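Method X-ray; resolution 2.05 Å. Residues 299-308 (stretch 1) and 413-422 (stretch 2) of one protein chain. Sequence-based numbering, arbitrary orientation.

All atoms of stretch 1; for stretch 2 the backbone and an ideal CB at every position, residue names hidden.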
# COMPACT_ATOMS: atom_id res chain seq x y z
N ALA A 299 -22.77 14.21 1.46
CA ALA A 299 -22.75 14.09 2.91
C ALA A 299 -22.39 12.65 3.26
O ALA A 299 -21.63 12.40 4.21
CB ALA A 299 -24.11 14.45 3.49
N PHE A 300 -22.92 11.72 2.48
CA PHE A 300 -22.57 10.32 2.63
C PHE A 300 -21.12 10.09 2.23
O PHE A 300 -20.48 9.17 2.73
CB PHE A 300 -23.49 9.43 1.79
CG PHE A 300 -23.19 7.96 1.92
CD1 PHE A 300 -23.60 7.25 3.04
CD2 PHE A 300 -22.50 7.29 0.92
CE1 PHE A 300 -23.32 5.90 3.16
CE2 PHE A 300 -22.22 5.94 1.04
CZ PHE A 300 -22.64 5.25 2.16
N GLU A 301 -20.61 10.92 1.32
CA GLU A 301 -19.20 10.86 0.97
C GLU A 301 -18.31 11.27 2.15
O GLU A 301 -17.30 10.64 2.43
CB GLU A 301 -18.91 11.73 -0.26
CG GLU A 301 -19.56 11.23 -1.54
CD GLU A 301 -19.31 12.14 -2.73
OE1 GLU A 301 -18.80 13.27 -2.52
OE2 GLU A 301 -19.61 11.73 -3.87
N LEU A 302 -18.71 12.34 2.84
CA LEU A 302 -17.98 12.79 4.03
C LEU A 302 -18.03 11.74 5.13
O LEU A 302 -17.00 11.40 5.74
CB LEU A 302 -18.56 14.11 4.54
CG LEU A 302 -17.86 14.74 5.75
CD1 LEU A 302 -16.40 15.01 5.43
CD2 LEU A 302 -18.56 16.01 6.19
N LEU A 303 -19.23 11.23 5.39
CA LEU A 303 -19.41 10.16 6.37
C LEU A 303 -18.54 8.96 6.02
O LEU A 303 -17.94 8.35 6.90
CB LEU A 303 -20.88 9.72 6.44
CG LEU A 303 -21.13 8.51 7.34
CD1 LEU A 303 -20.87 8.87 8.80
CD2 LEU A 303 -22.54 7.96 7.16
N ALA A 304 -18.46 8.64 4.73
CA ALA A 304 -17.66 7.51 4.27
C ALA A 304 -16.18 7.78 4.46
O ALA A 304 -15.41 6.85 4.71
CB ALA A 304 -17.96 7.20 2.82
N SER A 305 -15.77 9.04 4.32
CA SER A 305 -14.38 9.40 4.57
C SER A 305 -14.03 9.21 6.04
O SER A 305 -12.99 8.62 6.38
CB SER A 305 -14.11 10.85 4.14
OG SER A 305 -14.88 11.76 4.90
N ARG A 306 -14.91 9.68 6.92
CA ARG A 306 -14.69 9.51 8.36
C ARG A 306 -14.68 8.04 8.77
O ARG A 306 -13.82 7.61 9.55
CB ARG A 306 -15.75 10.28 9.16
CG ARG A 306 -15.65 11.79 9.01
CD ARG A 306 -16.63 12.51 9.91
NE ARG A 306 -16.52 13.96 9.80
CZ ARG A 306 -17.26 14.82 10.49
NH1 ARG A 306 -18.17 14.38 11.35
NH2 ARG A 306 -17.09 16.13 10.32
N VAL A 307 -15.62 7.28 8.24
CA VAL A 307 -15.73 5.85 8.52
C VAL A 307 -14.50 5.10 8.02
O VAL A 307 -13.99 4.22 8.70
CB VAL A 307 -17.00 5.24 7.88
CG1 VAL A 307 -16.94 3.72 7.87
CG2 VAL A 307 -18.24 5.72 8.61
N ALA A 308 -14.02 5.48 6.84
CA ALA A 308 -12.80 4.89 6.29
C ALA A 308 -11.62 5.18 7.21
O ALA A 308 -10.83 4.29 7.52
CB ALA A 308 -12.53 5.43 4.89
N UNK A 413 -20.23 -3.61 8.21
CA UNK A 413 -19.04 -2.91 8.66
C UNK A 413 -19.33 -1.42 8.86
O UNK A 413 -18.91 -0.82 9.85
CB UNK A 413 -17.90 -3.10 7.66
N UNK A 414 -20.05 -0.84 7.90
CA UNK A 414 -20.43 0.57 7.98
C UNK A 414 -21.30 0.85 9.20
O UNK A 414 -21.06 1.81 9.92
CB UNK A 414 -21.17 0.99 6.71
N UNK A 415 -22.29 -0.01 9.43
CA UNK A 415 -23.20 0.16 10.56
C UNK A 415 -22.47 0.03 11.89
O UNK A 415 -22.65 0.85 12.79
CB UNK A 415 -24.33 -0.86 10.49
N UNK A 416 -21.64 -1.00 12.01
CA UNK A 416 -20.87 -1.23 13.23
C UNK A 416 -19.92 -0.07 13.52
O UNK A 416 -19.85 0.43 14.65
CB UNK A 416 -20.08 -2.54 13.12
N UNK A 417 -19.20 0.35 12.49
CA UNK A 417 -18.25 1.45 12.61
C UNK A 417 -18.94 2.74 13.02
O UNK A 417 -18.50 3.43 13.93
CB UNK A 417 -17.50 1.65 11.29
N UNK A 418 -20.04 3.06 12.33
CA UNK A 418 -20.81 4.26 12.62
C UNK A 418 -21.35 4.24 14.05
O UNK A 418 -21.29 5.25 14.76
CB UNK A 418 -21.96 4.40 11.62
N UNK A 419 -21.87 3.09 14.47
CA UNK A 419 -22.36 2.94 15.84
C UNK A 419 -21.25 3.16 16.86
O UNK A 419 -21.46 3.83 17.88
CB UNK A 419 -22.98 1.55 16.03
N UNK A 420 -20.08 2.59 16.59
CA UNK A 420 -18.93 2.78 17.47
C UNK A 420 -18.53 4.26 17.57
O UNK A 420 -18.33 4.78 18.67
CB UNK A 420 -17.75 1.95 16.97
N UNK A 421 -18.43 4.91 16.42
CA UNK A 421 -18.08 6.33 16.34
C UNK A 421 -19.05 7.19 17.13
O UNK A 421 -18.65 8.04 17.93
CB UNK A 421 -18.05 6.79 14.88
N UNK A 422 -20.34 6.96 16.90
CA UNK A 422 -21.39 7.73 17.54
C UNK A 422 -21.41 7.51 19.05
O UNK A 422 -21.53 8.47 19.82
CB UNK A 422 -22.75 7.37 16.94

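Both stretches are helical throughout, and their axes cross at 81° with a closest approach of 10.2 Å. At so steep an angle contact is confined to the neighbourhood of the crossing, where the CA atoms of V307 and position 417 lie 6.5 Å apart. Stretch 1 offers mainly hydrocarbon there: V307 at the centre, flanked by the ends of F300 and L303 and the CB of R306.

At position 413 the CA-to-CB bond points sideways and nothing of stretch 1 lies within 5.5 Å of the ideal CB, so many side chains would fit. The residue is T413, which makes no side-chain contact across the interface, although its carbonyl matters one turn later.

Position 414 also points its CB sideways, but the ideal CB is 5.2 Å from V307 CG1, and the aromatic ring of F300 lies farther along. A branched or flexible apolar chain, such as leucine, isoleucine or methionine, could bridge the gap. L414 does so with chi1 t and chi2 p: its CD1 comes to 3.8 Å from V307 CG2, while its CD2 lies 4.1 Å from F300 CE1, at the edge of the ring and near its plane.

Positions 415 and 416 are out of reach of stretch 1, which leaves their choice open; both are alanine, A415 and A416.

Position 417 points toward stretch 1, and its ideal CB is already 4.0 Å from V307 CG1. Little depth remains, which favours a small residue such as alanine, serine, threonine or valine. T417, with chi1 m, places its CG2 3.8 Å from V307 CG1. Its hydroxyl is satisfied within its own helix, T417 OG1 donating to T413 O at 2.6 Å, so a polar residue can present a methyl group to the valine.

Position 418 points sideways, its ideal CB 5.0 Å from V307 CG2 and 5.4 Å from L303 CD1. A short or medium aliphatic chain suits the space between these methyls. In V418, CG2 serves both, lying 3.7 Å from V307 CG2 and 4.2 Å from L303 CD1.

Positions 419 and 420 face nothing of stretch 1 within 5.5 Å of their ideal CB atoms, so polar or charged chains are as acceptable here as apolar ones. They are R419 and R420, and neither contacts stretch 1.

Position 421 points toward stretch 1 from a greater distance, with no atom of it within 5.5 Å of the ideal CB. A long apolar chain is therefore the natural candidate, with leucine a shorter alternative. M421 extends with chi1 m and chi2 t, bringing its SD to 3.8 Å from V307 CG2; chi3 p then carries CE to 4.0 Å from R306 CB. Together with L414, T417 and V418 it forms the hole that receives V307 as a knob.

Position 422 is out of reach and unconstrained by stretch 1; it is V422. No hydrogen bond joins the stretches, and their contact rests on side-chain packing alone.

Stretch 2 (413-422) TLAATVRRMV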
# COMPACT_ATOMS: atom_id res chain seq x y z
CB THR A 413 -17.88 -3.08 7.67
OG1 THR A 413 -17.65 -4.47 7.43
CG2 THR A 413 -16.61 -2.45 8.22
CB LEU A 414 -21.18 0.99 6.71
CG LEU A 414 -21.83 2.37 6.75
CD1 LEU A 414 -20.78 3.47 6.82
CD2 LEU A 414 -22.74 2.57 5.54
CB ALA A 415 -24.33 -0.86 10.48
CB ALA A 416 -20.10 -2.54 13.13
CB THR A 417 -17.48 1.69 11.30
OG1 THR A 417 -16.87 0.46 10.87
CG2 THR A 417 -16.40 2.74 11.49
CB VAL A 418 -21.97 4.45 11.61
CG1 VAL A 418 -23.03 5.39 12.16
CG2 VAL A 418 -21.44 4.96 10.28
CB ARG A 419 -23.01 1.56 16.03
CG ARG A 419 -24.45 1.49 15.56
CD ARG A 419 -24.97 0.06 15.61
NE ARG A 419 -24.58 -0.62 16.84
CZ ARG A 419 -25.26 -0.55 17.98
NH1 ARG A 419 -26.37 0.17 18.05
NH2 ARG A 419 -24.83 -1.21 19.05
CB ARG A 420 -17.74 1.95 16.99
CG ARG A 420 -16.59 1.87 17.98
CD ARG A 420 -15.34 1.24 17.36
NE ARG A 420 -15.64 0.00 16.65
CZ ARG A 420 -15.58 -0.14 15.33
NH1 ARG A 420 -15.22 0.89 14.57
NH2 ARG A 420 -15.88 -1.30 14.77
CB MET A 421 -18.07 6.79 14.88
CG MET A 421 -16.97 6.19 14.02
SD MET A 421 -17.28 6.40 12.26
CE MET A 421 -17.43 8.18 12.14
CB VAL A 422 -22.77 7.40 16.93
CG1 VAL A 422 -23.89 7.88 17.81
CG2 VAL A 422 -22.88 8.01 15.54
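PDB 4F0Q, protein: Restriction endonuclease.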